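Glycoside hydrolase, GH17 family (Formosa sp. Hel1_33_131, PDB 6FCG) probably hydrolyses internal linkages of laminarin, acting as an endo-laminarinase of glycoside hydrolase family 17 in a marine bacterium. Local coordinates at residues Tyr250-Trp255 and Pro421-Ile426; Ile272-Ala277 and Glu329-Asn334. All coordinates share one frame; numbering follows the deposited sequence.

Contact 1 of 2, residues Tyr250-Trp255 and Pro421-Ile426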
# COMPACT_ATOMS: atom_id res chain seq x y z
N TYR A 250 -0.98 18.04 8.88
CA TYR A 250 -1.06 17.72 10.32
C TYR A 250 -2.41 17.98 10.98
O TYR A 250 -2.66 17.46 12.05
CB TYR A 250 0.04 18.44 11.13
CG TYR A 250 1.38 17.88 10.91
CD1 TYR A 250 1.80 16.75 11.61
CD2 TYR A 250 2.22 18.41 9.93
CE1 TYR A 250 3.05 16.19 11.36
CE2 TYR A 250 3.48 17.86 9.69
CZ TYR A 250 3.87 16.74 10.38
OH TYR A 250 5.11 16.23 10.14
N ASN A 251 -3.24 18.81 10.37
CA ASN A 251 -4.58 19.02 10.86
C ASN A 251 -5.48 19.49 9.72
O ASN A 251 -5.86 20.66 9.63
CB ASN A 251 -4.60 20.00 12.04
CG ASN A 251 -6.02 20.22 12.59
OD1 ASN A 251 -6.90 19.32 12.49
ND2 ASN A 251 -6.26 21.42 13.12
N PRO A 252 -5.86 18.56 8.85
CA PRO A 252 -6.42 18.89 7.54
C PRO A 252 -7.90 19.18 7.45
O PRO A 252 -8.41 19.29 6.33
CB PRO A 252 -6.05 17.65 6.71
CG PRO A 252 -6.01 16.54 7.68
CD PRO A 252 -5.62 17.11 9.02
N ILE A 253 -8.59 19.36 8.58
CA ILE A 253 -10.06 19.45 8.57
C ILE A 253 -10.58 20.66 7.77
O ILE A 253 -11.67 20.61 7.21
CB ILE A 253 -10.67 19.37 9.99
CG1 ILE A 253 -10.53 17.98 10.67
CG2 ILE A 253 -12.17 19.69 9.98
CD1 ILE A 253 -9.21 17.20 10.55
N PHE A 254 -9.77 21.70 7.64
CA PHE A 254 -10.08 22.94 6.88
C PHE A 254 -9.74 22.87 5.39
O PHE A 254 -10.11 23.75 4.62
CB PHE A 254 -9.32 24.13 7.52
CG PHE A 254 -7.85 24.17 7.15
CD1 PHE A 254 -7.43 24.84 6.00
CD2 PHE A 254 -6.91 23.49 7.91
CE1 PHE A 254 -6.10 24.85 5.64
CE2 PHE A 254 -5.57 23.50 7.55
CZ PHE A 254 -5.16 24.18 6.41
N TRP A 255 -8.98 21.86 4.99
CA TRP A 255 -8.34 21.83 3.67
C TRP A 255 -9.01 20.82 2.75
O TRP A 255 -9.05 19.62 3.05
CB TRP A 255 -6.87 21.45 3.85
CG TRP A 255 -6.09 21.36 2.58
CD1 TRP A 255 -5.56 20.23 2.05
CD2 TRP A 255 -5.78 22.41 1.70
NE1 TRP A 255 -4.95 20.51 0.89
CE2 TRP A 255 -5.07 21.85 0.64
CE3 TRP A 255 -6.05 23.77 1.68
CZ2 TRP A 255 -4.59 22.61 -0.43
CZ3 TRP A 255 -5.58 24.52 0.63
CH2 TRP A 255 -4.87 23.95 -0.41
N PRO A 421 -7.50 18.06 -2.45
CA PRO A 421 -8.24 16.82 -2.48
C PRO A 421 -9.72 17.04 -2.16
O PRO A 421 -10.08 17.90 -1.35
CB PRO A 421 -7.55 15.98 -1.38
CG PRO A 421 -7.03 16.98 -0.42
CD PRO A 421 -6.65 18.18 -1.24
N VAL A 422 -10.57 16.24 -2.80
CA VAL A 422 -12.01 16.23 -2.55
C VAL A 422 -12.30 15.57 -1.18
O VAL A 422 -11.72 14.55 -0.86
CB VAL A 422 -12.74 15.48 -3.69
CG1 VAL A 422 -14.19 15.17 -3.31
CG2 VAL A 422 -12.67 16.31 -4.97
N LYS A 423 -13.13 16.21 -0.36
CA LYS A 423 -13.54 15.62 0.95
C LYS A 423 -15.07 15.62 1.10
O LYS A 423 -15.79 16.42 0.50
CB LYS A 423 -12.88 16.30 2.15
CG LYS A 423 -11.37 16.28 2.05
CD LYS A 423 -10.64 16.36 3.38
CE LYS A 423 -9.16 16.53 3.09
NZ LYS A 423 -8.33 16.76 4.29
N LYS A 424 -15.63 14.74 1.89
CA LYS A 424 -17.07 14.83 1.99
C LYS A 424 -17.28 15.45 3.39
O LYS A 424 -16.36 15.44 4.26
CB LYS A 424 -17.79 13.50 1.52
CG LYS A 424 -18.00 13.48 -0.02
N GLU A 425 -18.34 16.24 3.47
CA GLU A 425 -18.68 17.00 4.68
C GLU A 425 -19.84 16.24 5.34
O GLU A 425 -20.74 15.75 4.69
CB GLU A 425 -18.97 18.48 4.38
N ILE A 426 -19.76 16.06 6.65
CA ILE A 426 -20.88 15.61 7.46
C ILE A 426 -21.68 16.84 7.87
O ILE A 426 -21.09 17.86 8.24
CB ILE A 426 -20.37 14.83 8.68
CG1 ILE A 426 -19.70 13.55 8.17
CG2 ILE A 426 -21.49 14.59 9.71
CD1 ILE A 426 -19.03 12.71 9.24

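Contact 2 of 2, residues Ile272-Ala277 and Glu329-Asn334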
# COMPACT_ATOMS: atom_id res chain seq x y z
N ILE A 272 -11.69 29.30 -2.99
CA ILE A 272 -12.47 28.96 -1.79
C ILE A 272 -11.60 28.21 -0.80
O ILE A 272 -11.66 28.46 0.40
CB ILE A 272 -13.72 28.11 -2.15
CG1 ILE A 272 -14.79 29.00 -2.76
CG2 ILE A 272 -14.33 27.39 -0.94
CD1 ILE A 272 -15.78 28.24 -3.61
N ALA A 273 -10.82 27.26 -1.31
CA ALA A 273 -9.98 26.44 -0.45
C ALA A 273 -8.88 27.29 0.20
O ALA A 273 -8.64 27.17 1.40
CB ALA A 273 -9.37 25.30 -1.23
N MET A 274 -8.25 28.14 -0.62
CA MET A 274 -7.23 29.03 -0.13
C MET A 274 -7.77 30.09 0.83
O MET A 274 -7.07 30.47 1.78
CB MET A 274 -6.47 29.70 -1.28
CG MET A 274 -5.54 28.76 -2.05
SD MET A 274 -4.50 27.72 -1.00
CE MET A 274 -3.44 28.97 -0.30
N ASN A 275 -9.00 30.55 0.62
CA ASN A 275 -9.62 31.41 1.61
C ASN A 275 -9.78 30.74 2.97
O ASN A 275 -9.59 31.37 4.01
CB ASN A 275 -10.97 31.94 1.13
CG ASN A 275 -11.49 33.03 2.06
OD1 ASN A 275 -11.11 34.19 1.93
ND2 ASN A 275 -12.36 32.65 2.99
N ARG A 276 -10.12 29.46 2.99
CA ARG A 276 -10.18 28.73 4.25
C ARG A 276 -8.82 28.70 4.97
O ARG A 276 -8.77 28.73 6.20
CB ARG A 276 -10.74 27.31 4.06
CG ARG A 276 -12.27 27.20 4.13
CD ARG A 276 -12.72 25.73 4.13
NE ARG A 276 -12.46 25.09 2.83
CZ ARG A 276 -13.31 25.05 1.80
NH1 ARG A 276 -14.52 25.58 1.87
NH2 ARG A 276 -12.95 24.46 0.66
N ALA A 277 -7.74 28.60 4.20
CA ALA A 277 -6.39 28.60 4.73
C ALA A 277 -6.05 29.93 5.38
O ALA A 277 -5.41 29.97 6.45
CB ALA A 277 -5.39 28.29 3.62
N GLU A 329 0.81 29.71 -3.51
CA GLU A 329 1.68 30.59 -2.73
C GLU A 329 1.30 32.05 -2.91
O GLU A 329 1.20 32.81 -1.93
CB GLU A 329 3.16 30.41 -3.10
CG GLU A 329 4.08 31.35 -2.34
CD GLU A 329 5.49 31.34 -2.84
OE1 GLU A 329 6.32 31.28 -1.94
OE2 GLU A 329 5.79 31.41 -4.08
N ALA A 330 1.11 32.45 -4.16
CA ALA A 330 0.69 33.81 -4.46
C ALA A 330 -0.66 34.16 -3.82
O ALA A 330 -0.82 35.23 -3.22
CB ALA A 330 0.63 34.03 -5.96
N ILE A 331 -1.62 33.26 -3.93
CA ILE A 331 -2.92 33.48 -3.30
C ILE A 331 -2.77 33.67 -1.78
O ILE A 331 -3.34 34.59 -1.20
CB ILE A 331 -3.91 32.36 -3.62
CG1 ILE A 331 -4.28 32.41 -5.10
CG2 ILE A 331 -5.17 32.49 -2.76
CD1 ILE A 331 -4.96 31.15 -5.60
N PHE A 332 -1.98 32.81 -1.15
CA PHE A 332 -1.78 32.90 0.29
C PHE A 332 -1.08 34.20 0.67
O PHE A 332 -1.55 34.89 1.58
CB PHE A 332 -1.00 31.69 0.81
CG PHE A 332 -0.91 31.63 2.31
CD1 PHE A 332 -2.02 31.30 3.06
CD2 PHE A 332 0.29 31.90 2.97
CE1 PHE A 332 -1.96 31.24 4.44
CE2 PHE A 332 0.36 31.83 4.35
CZ PHE A 332 -0.76 31.50 5.09
N TYR A 333 0.01 34.52 -0.02
CA TYR A 333 0.77 35.74 0.23
C TYR A 333 -0.13 36.99 0.20
O TYR A 333 -0.09 37.80 1.13
CB TYR A 333 1.89 35.92 -0.80
CG TYR A 333 2.70 37.17 -0.61
CD1 TYR A 333 3.64 37.26 0.41
CD2 TYR A 333 2.55 38.25 -1.46
CE1 TYR A 333 4.41 38.41 0.58
CE2 TYR A 333 3.30 39.41 -1.31
CZ TYR A 333 4.23 39.49 -0.29
OH TYR A 333 4.93 40.66 -0.18
N ASN A 334 -0.94 37.11 -0.84
CA ASN A 334 -1.85 38.25 -1.01
C ASN A 334 -2.97 38.30 0.01
O ASN A 334 -3.29 39.39 0.50
CB ASN A 334 -2.45 38.28 -2.42
CG ASN A 334 -1.40 38.54 -3.48
OD1 ASN A 334 -0.43 39.29 -3.27
ND2 ASN A 334 -1.58 37.95 -4.62

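Contact 1 of 2, residues Tyr250-Trp255 and Pro421-Ile426
With CG anti to its carbonyl carbon (chi1 -57°) and the chain extended beyond it, Lys423 reaches from its strand toward the loop Pro252-Trp255; Trp255, whose CG stands anti to the backbone N, brings its pyrrole side to Pro421. The amine ends near two backbone carbonyls. Its NZ makes a weak hydrogen bond of 3.3 Å to Pro252 O, and lies 3.2 Å from Trp255 O. Pro252 O also takes the backbone N-H of Trp255 at 3.0 Å, so one carbonyl ties the turn and meets the amine. The lysine crosses the Pro252 ring at about a right angle. The strand carrying Lys423 joins strand 257-258 in a small parallel sheet beside the barrel, where Pro421 and Lys423 both form backbone hydrogen bonds with Val257. An alanine in place of Lys423 would lack the amine and the methylenes beside Trp255 O, and Pro252 O would probably lose its weak bond, with only the Pro421-indole side-chain contact left between the two segments. That proline meets the indole obliquely, its CD 3.6 Å from Trp255 NE1, while the indole N-H itself is spent on Ser321 O.

Contact 2 of 2, residues Ile272-Ala277 and Glu329-Asn334
Met274 lies against both Ile331 and Phe332 of the facing helix, its bent side chain touching each. Its CB lies 3.4 Å from Ile331 CG2, with CG beside the same methyl. Further bends at chi2 (-47°) and chi3 then carry the terminal methyl to the other neighbour, where CE comes 3.8 Å from Phe332 CB. The methionine and the phenylalanine side chains cross at about a right angle, and CE approaches the aromatic ring obliquely. Ile331 meets the methionine with CG2, the branch set anti to its backbone N. Most of the surface hidden between the segments belongs to this trio, and no hydrogen bond crosses it.

The setting is the outer layer of a (beta/alpha)8, or TIM, barrel, in which each strand is generally followed by a helix packed outside the sheet. Helix 266-294 follows strand 238-241, and helix 326-342 follows strand 301-305. They are therefore successive outer helices, and their segments here approach to 9.7 Å between axes at an angle of 45°.

Packing is looser toward Ala277. Its side chain points at the other helix, yet its CB stays 4.6 Å from Phe332 CD1, and its carbonyl O sits at the edge of the Phe332 ring, near the ring plane, 4.2 Å from CE1. This is still buried ground, and the ring of Phe332 also meets that of Trp308. The more open margin lies at Ile331, which is partly exposed and also rests on Ile270 and Asp271 of the helix it faces. Asn275, turned away from helix 326-342, packs instead on Asp131 of the second subunit.

Overall arrangement
Contact 2 is nested along the chain within the long loop closed by contact 1: Tyr250-Trp255 comes first, then Ile272-Ala277 and Glu329-Asn334, and finally Pro421-Ile426. Their centres are 16 Å apart, on the same side of the chain's centre, with contact 1 farther out. Helix 266-294 links them, for Trp255 packs on Met274 and Phe254 on Ala277, while Arg276 NE makes a weak hydrogen bond to Phe254 O. Helices 266-294 and 326-342 lie side by side in the outer layer, and the Pro252-Trp255 loop and the C-terminal strand lie beyond the former. The C-terminal segment is thus probably tied to the outer helices through the Pro252-Trp255 loop and the small sheet with strand 257-258.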